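Local coordinates for inositol monophosphatase (Zymomonas mobilis, PDB 4N81), which probably removes phosphate from small phosphorylated substrates such as inositol monophosphate, using magnesium ions, as other members of the inositol monophosphatase superfamily do, at residues L133-T144 and P216-I224; I118-W127 and C187-L195. All coordinates share one frame; numbering follows the deposited sequence.

Contact 1 (L133-T144 and P216-I224); sequences LPTSFNGEVIHT and PIVEGAGGI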
ATOM      1  N   LEU A 133      -2.187  -3.034 -29.096  1.00 25.84           N
ATOM      2  CA  LEU A 133      -1.175  -2.022 -28.842  1.00 25.26           C
ATOM      3  C   LEU A 133      -0.376  -2.370 -27.591  1.00 20.52           C
ATOM      4  O   LEU A 133      -0.859  -3.102 -26.724  1.00 21.31           O
ATOM      5  CB  LEU A 133      -1.810  -0.649 -28.610  1.00 31.22           C
ATOM      6  CG  LEU A 133      -2.072   0.250 -29.816  1.00 41.27           C
ATOM      7  CD1 LEU A 133      -1.059   0.074 -30.955  1.00 37.83           C
ATOM      8  CD2 LEU A 133      -3.396  -0.112 -30.262  1.00 47.90           C
ATOM      9  N   PRO A 134       0.858  -1.832 -27.487  1.00 19.85           N
ATOM     10  CA  PRO A 134       1.610  -1.882 -26.212  1.00 17.02           C
ATOM     11  C   PRO A 134       0.878  -1.114 -25.116  1.00 15.59           C
ATOM     12  O   PRO A 134       0.240  -0.077 -25.349  1.00 19.83           O
ATOM     13  CB  PRO A 134       2.952  -1.186 -26.540  1.00 17.83           C
ATOM     14  CG  PRO A 134       2.831  -0.695 -27.939  1.00 25.95           C
ATOM     15  CD  PRO A 134       1.660  -1.341 -28.617  1.00 21.96           C
ATOM     16  N   THR A 135       0.987  -1.634 -23.911  1.00 15.65           N
ATOM     17  CA  THR A 135       0.408  -1.020 -22.734  1.00 14.64           C
ATOM     18  C   THR A 135       1.119   0.289 -22.444  1.00 15.86           C
ATOM     19  O   THR A 135       2.341   0.374 -22.640  1.00 16.00           O
ATOM     20  CB  THR A 135       0.540  -1.979 -21.578  1.00 13.43           C
ATOM     21  OG1 THR A 135      -0.338  -3.073 -21.833  1.00 15.58           O
ATOM     22  CG2 THR A 135       0.173  -1.351 -20.219  1.00 12.23           C
ATOM     23  N   SER A 136       0.372   1.267 -21.983  1.00 14.26           N
ATOM     24  CA  SER A 136       0.899   2.569 -21.636  1.00 14.56           C
ATOM     25  C   SER A 136       0.567   2.975 -20.188  1.00 19.32           C
ATOM     26  O   SER A 136      -0.439   2.611 -19.706  1.00 15.41           O
ATOM     27  CB  SER A 136       0.334   3.618 -22.571  1.00 20.00           C
ATOM     28  OG  SER A 136       0.903   3.558 -23.869  1.00 20.00           O
ATOM     29  N   PHE A 137       1.452   3.737 -19.572  1.00 13.72           N
ATOM     30  CA  PHE A 137       1.183   4.256 -18.252  1.00 13.20           C
ATOM     31  C   PHE A 137       1.374   5.771 -18.362  1.00 15.87           C
ATOM     32  O   PHE A 137       2.461   6.216 -18.711  1.00 14.49           O
ATOM     33  CB  PHE A 137       2.169   3.699 -17.262  1.00 12.42           C
ATOM     34  CG  PHE A 137       2.011   4.287 -15.848  1.00 14.69           C
ATOM     35  CD1 PHE A 137       2.860   5.286 -15.394  1.00 18.51           C
ATOM     36  CD2 PHE A 137       1.016   3.804 -14.989  1.00 16.03           C
ATOM     37  CE1 PHE A 137       2.740   5.811 -14.057  1.00 19.97           C
ATOM     38  CE2 PHE A 137       0.854   4.332 -13.701  1.00 15.68           C
ATOM     39  CZ  PHE A 137       1.715   5.333 -13.227  1.00 16.59           C
ATOM     40  N   ASN A 138       0.322   6.550 -18.084  1.00 16.67           N
ATOM     41  CA  ASN A 138       0.375   8.030 -18.254  1.00 16.76           C
ATOM     42  C   ASN A 138       0.947   8.378 -19.618  1.00 20.19           C
ATOM     43  O   ASN A 138       1.755   9.302 -19.779  1.00 19.44           O
ATOM     44  CB  ASN A 138       1.087   8.742 -17.093  1.00 17.76           C
ATOM     45  CG  ASN A 138       0.279   8.666 -15.819  1.00 20.78           C
ATOM     46  OD1 ASN A 138      -0.870   8.253 -15.866  1.00 19.39           O
ATOM     47  ND2 ASN A 138       0.838   9.103 -14.691  1.00 22.69           N
ATOM     48  N   GLY A 139       0.502   7.615 -20.604  1.00 16.88           N
ATOM     49  CA  GLY A 139       0.797   7.890 -21.997  1.00 19.15           C
ATOM     50  C   GLY A 139       2.114   7.342 -22.504  1.00 22.29           C
ATOM     51  O   GLY A 139       2.389   7.480 -23.699  1.00 22.37           O
ATOM     52  N   GLU A 140       2.907   6.680 -21.654  1.00 18.09           N
ATOM     53  CA  GLU A 140       4.184   6.105 -22.108  1.00 17.73           C
ATOM     54  C   GLU A 140       4.173   4.575 -22.195  1.00 15.94           C
ATOM     55  O   GLU A 140       3.634   3.939 -21.321  1.00 14.97           O
ATOM     56  CB  GLU A 140       5.311   6.535 -21.152  1.00 24.48           C
ATOM     57  CG  GLU A 140       5.545   8.061 -21.141  1.00 34.58           C
ATOM     58  CD  GLU A 140       6.135   8.561 -22.456  1.00 48.09           C
ATOM     59  OE1 GLU A 140       5.652   9.589 -22.998  1.00 54.20           O
ATOM     60  OE2 GLU A 140       7.084   7.923 -22.962  1.00 51.46           O
ATOM     61  N   VAL A 141       4.824   3.994 -23.207  1.00 16.41           N
ATOM     62  CA  VAL A 141       4.870   2.529 -23.319  1.00 15.75           C
ATOM     63  C   VAL A 141       5.647   1.971 -22.132  1.00 19.19           C
ATOM     64  O   VAL A 141       6.669   2.550 -21.746  1.00 17.64           O
ATOM     65  CB  VAL A 141       5.537   2.075 -24.611  1.00 18.78           C
ATOM     66  CG1 VAL A 141       5.693   0.525 -24.629  1.00 15.88           C
ATOM     67  CG2 VAL A 141       4.686   2.522 -25.784  1.00 24.03           C
ATOM     68  N   ILE A 142       5.202   0.839 -21.586  1.00 15.91           N
ATOM     69  CA  ILE A 142       5.874   0.252 -20.439  1.00 13.88           C
ATOM     70  C   ILE A 142       6.103  -1.233 -20.662  1.00 16.72           C
ATOM     71  O   ILE A 142       5.463  -1.847 -21.531  1.00 15.90           O
ATOM     72  CB  ILE A 142       5.052   0.456 -19.127  1.00 14.23           C
ATOM     73  CG1 ILE A 142       3.666  -0.199 -19.265  1.00 14.39           C
ATOM     74  CG2 ILE A 142       4.992   2.003 -18.762  1.00 14.56           C
ATOM     75  CD1 ILE A 142       2.935  -0.352 -17.840  1.00 11.18           C
ATOM     76  N   HIS A 143       7.030  -1.796 -19.875  1.00 14.15           N
ATOM     77  CA  HIS A 143       7.460  -3.161 -20.060  1.00 14.88           C
ATOM     78  C   HIS A 143       7.593  -3.866 -18.702  1.00 11.29           C
ATOM     79  O   HIS A 143       8.196  -3.325 -17.777  1.00 15.21           O
ATOM     80  CB  HIS A 143       8.864  -3.156 -20.716  1.00 18.32           C
ATOM     81  CG  HIS A 143       8.865  -2.571 -22.097  1.00 23.67           C
ATOM     82  ND1 HIS A 143       9.169  -1.248 -22.349  1.00 28.54           N
ATOM     83  CD2 HIS A 143       8.568  -3.126 -23.296  1.00 28.05           C
ATOM     84  CE1 HIS A 143       9.069  -1.018 -23.647  1.00 25.19           C
ATOM     85  NE2 HIS A 143       8.715  -2.141 -24.244  1.00 30.14           N
ATOM     86  N   THR A 144       7.129  -5.116 -18.657  1.00 10.92           N
ATOM     87  CA  THR A 144       7.437  -5.986 -17.523  1.00 10.39           C
ATOM     88  C   THR A 144       8.946  -6.302 -17.563  1.00 17.24           C
ATOM     89  O   THR A 144       9.623  -6.012 -18.578  1.00 13.94           O
ATOM     90  CB  THR A 144       6.696  -7.277 -17.590  1.00 10.12           C
ATOM     91  OG1 THR A 144       7.064  -7.991 -18.792  1.00 11.56           O
ATOM     92  CG2 THR A 144       5.131  -7.021 -17.548  1.00  9.88           C
ATOM     93  N   PRO A 216      -5.494  -7.251 -20.429  1.00 13.77           N
ATOM     94  CA  PRO A 216      -4.846  -6.558 -21.560  1.00 13.93           C
ATOM     95  C   PRO A 216      -3.667  -5.709 -21.123  1.00 14.82           C
ATOM     96  O   PRO A 216      -2.705  -5.548 -21.882  1.00 14.64           O
ATOM     97  CB  PRO A 216      -5.973  -5.674 -22.143  1.00 19.20           C
ATOM     98  CG  PRO A 216      -7.228  -6.239 -21.600  1.00 18.18           C
ATOM     99  CD  PRO A 216      -6.915  -6.868 -20.292  1.00 17.18           C
ATOM    100  N   ILE A 217      -3.751  -5.153 -19.915  1.00 13.52           N
ATOM    101  CA  ILE A 217      -2.689  -4.258 -19.433  1.00 11.56           C
ATOM    102  C   ILE A 217      -1.423  -5.068 -19.159  1.00 11.93           C
ATOM    103  O   ILE A 217      -0.358  -4.765 -19.699  1.00 11.87           O
ATOM    104  CB  ILE A 217      -3.157  -3.535 -18.139  1.00 11.11           C
ATOM    105  CG1 ILE A 217      -4.266  -2.533 -18.526  1.00 12.86           C
ATOM    106  CG2 ILE A 217      -1.969  -2.895 -17.338  1.00 11.15           C
ATOM    107  CD1 ILE A 217      -4.962  -1.928 -17.252  1.00 11.47           C
ATOM    108  N   VAL A 218      -1.581  -6.162 -18.429  1.00 10.54           N
ATOM    109  CA  VAL A 218      -0.432  -7.008 -18.124  1.00 10.14           C
ATOM    110  C   VAL A 218       0.143  -7.640 -19.400  1.00 10.63           C
ATOM    111  O   VAL A 218       1.375  -7.627 -19.612  1.00 12.49           O
ATOM    112  CB  VAL A 218      -0.825  -8.121 -17.140  1.00 12.23           C
ATOM    113  CG1 VAL A 218       0.316  -9.174 -17.028  1.00 11.47           C
ATOM    114  CG2 VAL A 218      -1.091  -7.503 -15.711  1.00  9.51           C
ATOM    115  N   GLU A 219      -0.739  -8.165 -20.251  1.00 11.16           N
ATOM    116  CA  GLU A 219      -0.280  -8.867 -21.436  1.00 11.70           C
ATOM    117  C   GLU A 219       0.349  -7.909 -22.427  1.00 18.85           C
ATOM    118  O   GLU A 219       1.358  -8.258 -23.016  1.00 14.72           O
ATOM    119  CB  GLU A 219      -1.390  -9.816 -22.024  1.00 12.22           C
ATOM    120  CG  GLU A 219      -1.713 -10.943 -20.922  1.00 16.74           C
ATOM    121  CD  GLU A 219      -2.208 -12.338 -21.413  1.00 28.71           C
ATOM    122  OE1 GLU A 219      -3.011 -12.243 -22.361  1.00 19.88           O
ATOM    123  OE2 GLU A 219      -1.825 -13.491 -20.821  1.00 20.45           O
ATOM    124  N   GLY A 220      -0.170  -6.671 -22.532  1.00 12.54           N
ATOM    125  CA  GLY A 220       0.354  -5.727 -23.511  1.00 13.25           C
ATOM    126  C   GLY A 220       1.620  -5.093 -22.978  1.00 16.83           C
ATOM    127  O   GLY A 220       2.316  -4.371 -23.730  1.00 16.81           O
ATOM    128  N   ALA A 221       1.905  -5.313 -21.685  1.00 12.02           N
ATOM    129  CA  ALA A 221       3.231  -4.933 -21.124  1.00 13.03           C
ATOM    130  C   ALA A 221       4.292  -6.026 -21.325  1.00 14.57           C
ATOM    131  O   ALA A 221       5.453  -5.833 -21.023  1.00 13.21           O
ATOM    132  CB  ALA A 221       3.131  -4.515 -19.621  1.00 11.59           C
ATOM    133  N   GLY A 222       3.893  -7.171 -21.865  1.00 14.36           N
ATOM    134  CA  GLY A 222       4.860  -8.244 -22.047  1.00 14.81           C
ATOM    135  C   GLY A 222       4.696  -9.373 -21.024  1.00 12.40           C
ATOM    136  O   GLY A 222       5.418 -10.390 -21.084  1.00 14.09           O
ATOM    137  N   GLY A 223       3.752  -9.215 -20.099  1.00 10.74           N
ATOM    138  CA  GLY A 223       3.530 -10.253 -19.084  1.00 10.26           C
ATOM    139  C   GLY A 223       2.536 -11.329 -19.495  1.00 11.69           C
ATOM    140  O   GLY A 223       2.130 -11.441 -20.657  1.00 11.04           O
ATOM    141  N   ILE A 224       2.160 -12.163 -18.534  1.00 11.38           N
ATOM    142  CA  ILE A 224       1.218 -13.220 -18.849  1.00 10.44           C
ATOM    143  C   ILE A 224       0.264 -13.270 -17.650  1.00 10.08           C
ATOM    144  O   ILE A 224       0.674 -13.098 -16.510  1.00 10.20           O
ATOM    145  CB  ILE A 224       1.933 -14.582 -19.066  1.00 11.38           C
ATOM    146  CG1 ILE A 224       0.930 -15.729 -19.285  1.00 14.74           C
ATOM    147  CG2 ILE A 224       2.843 -14.965 -17.881  1.00 13.39           C
ATOM    148  CD1 ILE A 224       1.699 -16.975 -19.947  1.00 20.73           C
TER
HETATM  149  O   HOH W   1       4.870  -3.171 -23.972  1.00 21.26           O
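The carbonyl oxygen of G220 is gripped twice, by the backbone N of T135 and by a water that also reaches I142 O, so one oxygen near the C-terminal end of helix 214-220 ties strand 133-137 and the chain just after strand 140-141 to the helix. The two strands form an edge β-hairpin, closed by a type I' turn from F137 to E140. The T135 N to G220 O bond is 3.0 Å long and nearly straight at 172°, yet the N-H arrives from above the carbonyl plane. The water sits 2.8 Å from both G220 O and I142 O and donates to each.

T135 also uses its side chain. With OG1 beside the backbone N and anti to the carbonyl carbon (chi1 -69°), the hydroxyl dips into the helix's C-terminal turn and donates to I217 O at 2.7 Å, in the carbonyl plane and on a lone pair. I217 O also accepts a weak bond from A221 N, so the hydroxyl adds a second, short one. The methyl CG2 of T135 meets I217 CG2 at 3.9 Å, the two side chains crossing at about a right angle. G220, with no side chain, lets T135 OG1 come to 3.0 Å from its carbonyl carbon C.

Beyond the helix, G222 takes positive phi and closes a Schellman motif, with G223 N bonded to V218 O and G222 N to E219 O. The chain leaving the hairpin follows this cap: T144 N donates to A221 O, and H143 CA makes a CH...O contact with the same oxygen. T144 OG1 is bonded to G245 O, while its methyl CG2 rests 3.8 Å from A221 CB and 3.6 Å from G223 N.

Contact 2 (I118-W127 and C187-L195); sequences INQPIHQERW and CYNYGLLSL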
ATOM      1  N   ILE A 118      -6.746   0.824 -15.734  1.00 12.04           N
ATOM      2  CA  ILE A 118      -6.696   1.012 -14.277  1.00 11.40           C
ATOM      3  C   ILE A 118      -6.453   2.492 -14.059  1.00 19.13           C
ATOM      4  O   ILE A 118      -5.469   3.033 -14.573  1.00 11.82           O
ATOM      5  CB  ILE A 118      -5.488   0.290 -13.599  1.00 10.53           C
ATOM      6  CG1 ILE A 118      -5.569  -1.261 -13.766  1.00 12.58           C
ATOM      7  CG2 ILE A 118      -5.445   0.645 -12.104  1.00 10.07           C
ATOM      8  CD1 ILE A 118      -4.133  -1.961 -13.604  1.00 10.47           C
ATOM      9  N   ASN A 119      -7.292   3.146 -13.262  1.00 11.87           N
ATOM     10  CA  ASN A 119      -7.038   4.547 -12.977  1.00 14.20           C
ATOM     11  C   ASN A 119      -7.015   4.812 -11.495  1.00 13.29           C
ATOM     12  O   ASN A 119      -8.006   4.537 -10.814  1.00 13.17           O
ATOM     13  CB  ASN A 119      -8.115   5.442 -13.601  1.00 13.23           C
ATOM     14  CG  ASN A 119      -7.761   6.936 -13.470  1.00 15.92           C
ATOM     15  OD1 ASN A 119      -6.767   7.378 -14.015  1.00 15.64           O
ATOM     16  ND2 ASN A 119      -8.570   7.698 -12.720  1.00 14.07           N
ATOM     17  N   GLN A 120      -5.925   5.409 -11.014  1.00 11.46           N
ATOM     18  CA  GLN A 120      -5.833   5.775  -9.596  1.00 11.14           C
ATOM     19  C   GLN A 120      -6.129   7.253  -9.606  1.00 13.32           C
ATOM     20  O   GLN A 120      -5.299   8.060 -10.054  1.00 13.43           O
ATOM     21  CB  GLN A 120      -4.366   5.523  -9.125  1.00 10.58           C
ATOM     22  CG  GLN A 120      -4.312   5.117  -7.614  1.00 10.07           C
ATOM     23  CD  GLN A 120      -5.072   6.114  -6.741  1.00 10.44           C
ATOM     24  OE1 GLN A 120      -4.813   7.317  -6.790  1.00 10.97           O
ATOM     25  NE2 GLN A 120      -6.013   5.626  -5.962  1.00 10.47           N
ATOM     26  N   PRO A 121      -7.327   7.640  -9.095  1.00 13.68           N
ATOM     27  CA  PRO A 121      -7.758   9.030  -9.294  1.00 13.12           C
ATOM     28  C   PRO A 121      -7.153  10.003  -8.302  1.00 14.67           C
ATOM     29  O   PRO A 121      -7.307  11.213  -8.505  1.00 17.66           O
ATOM     30  CB  PRO A 121      -9.274   8.958  -9.125  1.00 13.57           C
ATOM     31  CG  PRO A 121      -9.486   7.736  -8.171  1.00 12.76           C
ATOM     32  CD  PRO A 121      -8.421   6.758  -8.629  1.00 12.50           C
ATOM     33  N   ILE A 122      -6.496   9.508  -7.237  1.00 13.19           N
ATOM     34  CA  ILE A 122      -5.918  10.448  -6.268  1.00 14.39           C
ATOM     35  C   ILE A 122      -4.556  10.909  -6.781  1.00 15.38           C
ATOM     36  O   ILE A 122      -4.270  12.108  -6.849  1.00 17.15           O
ATOM     37  CB  ILE A 122      -5.765   9.779  -4.856  1.00 14.53           C
ATOM     38  CG1 ILE A 122      -7.114   9.159  -4.430  1.00 11.89           C
ATOM     39  CG2 ILE A 122      -5.250  10.818  -3.795  1.00 16.25           C
ATOM     40  CD1 ILE A 122      -8.332  10.129  -4.516  1.00 12.72           C
ATOM     41  N   HIS A 123      -3.718   9.957  -7.165  1.00 13.83           N
ATOM     42  CA  HIS A 123      -2.382  10.313  -7.708  1.00 15.81           C
ATOM     43  C   HIS A 123      -2.266  10.446  -9.198  1.00 15.79           C
ATOM     44  O   HIS A 123      -1.193  10.763  -9.719  1.00 13.91           O
ATOM     45  CB  HIS A 123      -1.307   9.455  -7.055  1.00 16.56           C
ATOM     46  CG  HIS A 123      -1.218   9.757  -5.585  1.00 20.37           C
ATOM     47  ND1 HIS A 123      -1.273   8.785  -4.608  1.00 23.20           N
ATOM     48  CD2 HIS A 123      -1.193  10.956  -4.939  1.00 23.73           C
ATOM     49  CE1 HIS A 123      -1.233   9.369  -3.420  1.00 19.95           C
ATOM     50  NE2 HIS A 123      -1.208  10.683  -3.591  1.00 31.34           N
ATOM     51  N   GLN A 124      -3.392  10.258  -9.875  1.00 13.38           N
ATOM     52  CA  GLN A 124      -3.445  10.400 -11.339  1.00 16.46           C
ATOM     53  C   GLN A 124      -2.443   9.466 -12.024  1.00 16.19           C
ATOM     54  O   GLN A 124      -1.527   9.904 -12.721  1.00 16.95           O
ATOM     55  CB  GLN A 124      -3.180  11.849 -11.764  1.00 23.23           C
ATOM     56  CG  GLN A 124      -3.825  12.860 -10.866  1.00 36.88           C
ATOM     57  CD  GLN A 124      -5.235  13.062 -11.224  1.00 48.28           C
ATOM     58  OE1 GLN A 124      -5.997  12.096 -11.361  1.00 53.91           O
ATOM     59  NE2 GLN A 124      -5.614  14.326 -11.424  1.00 50.37           N
ATOM     60  N   GLU A 125      -2.627   8.179 -11.802  1.00 12.42           N
ATOM     61  CA  GLU A 125      -1.806   7.182 -12.454  1.00 12.07           C
ATOM     62  C   GLU A 125      -2.786   6.320 -13.238  1.00 13.23           C
ATOM     63  O   GLU A 125      -3.708   5.719 -12.648  1.00 13.24           O
ATOM     64  CB  GLU A 125      -1.155   6.315 -11.374  1.00 12.78           C
ATOM     65  CG  GLU A 125      -0.291   7.167 -10.407  1.00 15.06           C
ATOM     66  CD  GLU A 125       0.395   6.319  -9.308  1.00 20.44           C
ATOM     67  OE1 GLU A 125       1.656   6.312  -9.233  1.00 19.63           O
ATOM     68  OE2 GLU A 125      -0.351   5.693  -8.523  1.00 19.00           O
ATOM     69  N   ARG A 126      -2.533   6.194 -14.540  1.00 12.54           N
ATOM     70  CA  ARG A 126      -3.472   5.519 -15.412  1.00 13.08           C
ATOM     71  C   ARG A 126      -2.743   4.535 -16.338  1.00 13.15           C
ATOM     72  O   ARG A 126      -1.848   4.932 -17.113  1.00 14.96           O
ATOM     73  CB  ARG A 126      -4.250   6.537 -16.260  1.00 14.75           C
ATOM     74  CG  ARG A 126      -5.310   5.845 -17.152  1.00 14.34           C
ATOM     75  CD  ARG A 126      -6.266   6.869 -17.842  1.00 19.70           C
ATOM     76  NE  ARG A 126      -7.006   7.620 -16.830  1.00 19.59           N
ATOM     77  CZ  ARG A 126      -7.953   8.529 -17.084  1.00 19.08           C
ATOM     78  NH1 ARG A 126      -8.319   8.821 -18.337  1.00 17.81           N
ATOM     79  NH2 ARG A 126      -8.539   9.145 -16.062  1.00 19.92           N
ATOM     80  N   TRP A 127      -3.106   3.261 -16.209  1.00 12.13           N
ATOM     81  CA  TRP A 127      -2.603   2.198 -17.085  1.00 12.07           C
ATOM     82  C   TRP A 127      -3.660   1.929 -18.165  1.00 13.38           C
ATOM     83  O   TRP A 127      -4.832   1.812 -17.813  1.00 14.44           O
ATOM     84  CB  TRP A 127      -2.504   0.907 -16.259  1.00 11.18           C
ATOM     85  CG  TRP A 127      -1.381   0.832 -15.259  1.00 10.53           C
ATOM     86  CD1 TRP A 127      -0.144   0.209 -15.447  1.00 10.31           C
ATOM     87  CD2 TRP A 127      -1.374   1.366 -13.928  1.00 11.44           C
ATOM     88  NE1 TRP A 127       0.628   0.373 -14.297  1.00 13.00           N
ATOM     89  CE2 TRP A 127      -0.109   1.042 -13.346  1.00 11.58           C
ATOM     90  CE3 TRP A 127      -2.294   2.121 -13.170  1.00 11.35           C
ATOM     91  CZ2 TRP A 127       0.217   1.380 -12.011  1.00 10.17           C
ATOM     92  CZ3 TRP A 127      -1.959   2.473 -11.850  1.00 11.93           C
ATOM     93  CH2 TRP A 127      -0.717   2.097 -11.282  1.00 13.71           C
ATOM     94  N   CYS A 187      -5.790  -4.166  -7.464  1.00  8.38           N
ATOM     95  CA  CYS A 187      -5.356  -3.941  -8.857  1.00  8.46           C
ATOM     96  C   CYS A 187      -3.987  -3.321  -8.940  1.00 11.91           C
ATOM     97  O   CYS A 187      -3.261  -3.485  -9.959  1.00  9.84           O
ATOM     98  CB  CYS A 187      -6.343  -3.050  -9.635  1.00  8.97           C
ATOM     99  SG  CYS A 187      -6.648  -1.436  -8.813  1.00 11.64           S
ATOM    100  N   TYR A 188      -3.604  -2.612  -7.876  1.00  8.08           N
ATOM    101  CA  TYR A 188      -2.387  -1.833  -7.964  1.00  8.02           C
ATOM    102  C   TYR A 188      -1.191  -2.766  -8.184  1.00 10.81           C
ATOM    103  O   TYR A 188      -0.232  -2.388  -8.890  1.00 10.51           O
ATOM    104  CB  TYR A 188      -2.154  -1.020  -6.666  1.00  7.99           C
ATOM    105  CG  TYR A 188      -1.327   0.223  -6.956  1.00  9.55           C
ATOM    106  CD1 TYR A 188      -1.946   1.436  -7.311  1.00 12.51           C
ATOM    107  CD2 TYR A 188       0.052   0.197  -6.860  1.00 12.24           C
ATOM    108  CE1 TYR A 188      -1.196   2.605  -7.550  1.00 11.05           C
ATOM    109  CE2 TYR A 188       0.797   1.344  -7.135  1.00  9.62           C
ATOM    110  CZ  TYR A 188       0.188   2.521  -7.502  1.00 12.31           C
ATOM    111  OH  TYR A 188       0.973   3.660  -7.727  1.00 13.53           O
ATOM    112  N   ASN A 189      -1.241  -3.973  -7.625  1.00  7.75           N
ATOM    113  CA  ASN A 189      -0.026  -4.813  -7.809  1.00  7.55           C
ATOM    114  C   ASN A 189       0.150  -5.256  -9.246  1.00  7.66           C
ATOM    115  O   ASN A 189       1.277  -5.461  -9.716  1.00  8.21           O
ATOM    116  CB  ASN A 189      -0.068  -6.038  -6.899  1.00  7.48           C
ATOM    117  CG  ASN A 189       0.036  -5.637  -5.436  1.00 10.40           C
ATOM    118  OD1 ASN A 189       0.916  -4.873  -5.060  1.00 13.83           O
ATOM    119  ND2 ASN A 189      -0.864  -6.149  -4.623  1.00  8.03           N
ATOM    120  N   TYR A 190      -0.968  -5.362  -9.973  1.00  7.81           N
ATOM    121  CA  TYR A 190      -0.877  -5.747 -11.375  1.00  8.04           C
ATOM    122  C   TYR A 190      -0.347  -4.563 -12.163  1.00  8.89           C
ATOM    123  O   TYR A 190       0.410  -4.739 -13.132  1.00 10.38           O
ATOM    124  CB  TYR A 190      -2.246  -6.190 -11.912  1.00  8.30           C
ATOM    125  CG  TYR A 190      -2.830  -7.415 -11.151  1.00  8.22           C
ATOM    126  CD1 TYR A 190      -3.547  -7.235  -9.941  1.00  8.69           C
ATOM    127  CD2 TYR A 190      -2.642  -8.714 -11.623  1.00  9.42           C
ATOM    128  CE1 TYR A 190      -4.085  -8.313  -9.257  1.00  8.21           C
ATOM    129  CE2 TYR A 190      -3.174  -9.785 -10.966  1.00  8.70           C
ATOM    130  CZ  TYR A 190      -3.896  -9.586  -9.778  1.00  8.35           C
ATOM    131  OH  TYR A 190      -4.410 -10.688  -9.121  1.00 10.04           O
ATOM    132  N   GLY A 191      -0.700  -3.350 -11.707  1.00  8.60           N
ATOM    133  CA  GLY A 191      -0.117  -2.207 -12.385  1.00  9.02           C
ATOM    134  C   GLY A 191       1.391  -2.184 -12.098  1.00  9.61           C
ATOM    135  O   GLY A 191       2.190  -1.903 -13.040  1.00 10.69           O
ATOM    136  N   LEU A 192       1.790  -2.542 -10.873  1.00  8.54           N
ATOM    137  CA  LEU A 192       3.259  -2.438 -10.602  1.00  8.31           C
ATOM    138  C   LEU A 192       3.954  -3.545 -11.376  1.00  9.60           C
ATOM    139  O   LEU A 192       5.147  -3.380 -11.843  1.00 10.40           O
ATOM    140  CB  LEU A 192       3.531  -2.628  -9.068  1.00  8.55           C
ATOM    141  CG  LEU A 192       3.133  -1.382  -8.255  1.00  9.25           C
ATOM    142  CD1 LEU A 192       3.202  -1.730  -6.735  1.00  9.46           C
ATOM    143  CD2 LEU A 192       4.089  -0.176  -8.629  1.00 10.04           C
ATOM    144  N   LEU A 193       3.244  -4.663 -11.527  1.00  8.17           N
ATOM    145  CA  LEU A 193       3.907  -5.765 -12.268  1.00  8.28           C
ATOM    146  C   LEU A 193       4.067  -5.344 -13.748  1.00 11.45           C
ATOM    147  O   LEU A 193       5.138  -5.628 -14.349  1.00 11.46           O
ATOM    148  CB  LEU A 193       3.076  -7.080 -12.129  1.00  8.11           C
ATOM    149  CG  LEU A 193       3.603  -8.292 -12.961  1.00  9.45           C
ATOM    150  CD1 LEU A 193       3.160  -9.629 -12.248  1.00  8.18           C
ATOM    151  CD2 LEU A 193       3.019  -8.338 -14.382  1.00 10.27           C
ATOM    152  N   SER A 194       3.077  -4.589 -14.306  1.00  9.33           N
ATOM    153  CA  SER A 194       3.170  -4.172 -15.725  1.00 10.65           C
ATOM    154  C   SER A 194       4.279  -3.144 -15.915  1.00 12.40           C
ATOM    155  O   SER A 194       4.843  -3.038 -16.986  1.00 12.45           O
ATOM    156  CB  SER A 194       1.832  -3.552 -16.198  1.00 11.10           C
ATOM    157  OG  SER A 194       0.830  -4.537 -15.970  1.00 11.01           O
ATOM    158  N   LEU A 195       4.562  -2.362 -14.864  1.00  9.57           N
ATOM    159  CA  LEU A 195       5.639  -1.359 -14.914  1.00 10.01           C
ATOM    160  C   LEU A 195       6.996  -2.004 -14.685  1.00 13.38           C
ATOM    161  O   LEU A 195       8.047  -1.341 -14.817  1.00 11.08           O
ATOM    162  CB  LEU A 195       5.419  -0.283 -13.844  1.00  9.92           C
ATOM    163  CG  LEU A 195       4.273   0.683 -14.140  1.00 10.58           C
ATOM    164  CD1 LEU A 195       3.947   1.363 -12.809  1.00 12.13           C
ATOM    165  CD2 LEU A 195       4.759   1.755 -15.192  1.00 14.03           C
TER
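W127 and Y188 meet edge to face: the six-membered ring of W127 points its CH2 corner at one face of the Y188 ring, planes 83° apart and centroids 5.4 Å from each other. The indole in turn lays a face against helix 187-194, where G191 CA lies 3.1 Å above its plane, toward the rim. G191 has no side chain, which lets the indole come this close. I118 CD1 packs over the indole too, and the branch of L195 approaches NE1 and CZ2 obliquely. NE1 makes a weak, bent bond to G191 O.

Y188 starts away from the strands, but with CG roughly anti to the backbone N (chi1 -154°) the ring reaches back to E125 and W127. Q120 CG and E125 OE2 both lie at the ring's edge. The Y188 hydroxyl OH donates to E125 OE2 on its syn side at 2.6 Å, with carboxylate and ring planes 37° apart. R29 of the second subunit bonds both Y188 OH and E125 OE1, and its charge probably favours an ionised E125.

Near the N-terminal end of the helix, C187 SG touches I118 CG2 at 4.1 Å, and C187 N bonds weakly to D89, a predicted magnesium ligand. The contact thus joins a β-hairpin, with a G1 bulge where Q124 and E125 face Q120, to the helix between the two sheets of the inositol monophosphatase fold, beside its metal site.

How the contacts relate
Contacts 1 and 2 lie 11 Å apart between centres and share one sheet, in which strands 125-130 and 133-137 are neighbours. N138 joins them through its backbone N, 2.9 Å from R126 O, a probable hydrogen bond. F137 sets its ring edge-to-face with W127, and I142 packs on S194 and L195, so segment 133-144 borders the C-terminal part of helix 187-194. I217 extends the seam, touching I118, W127 and S194. Contact 2 is nearer the predicted magnesium site: the side chain of C187 is about 3 Å from that of D89, against about 10 Å for I217.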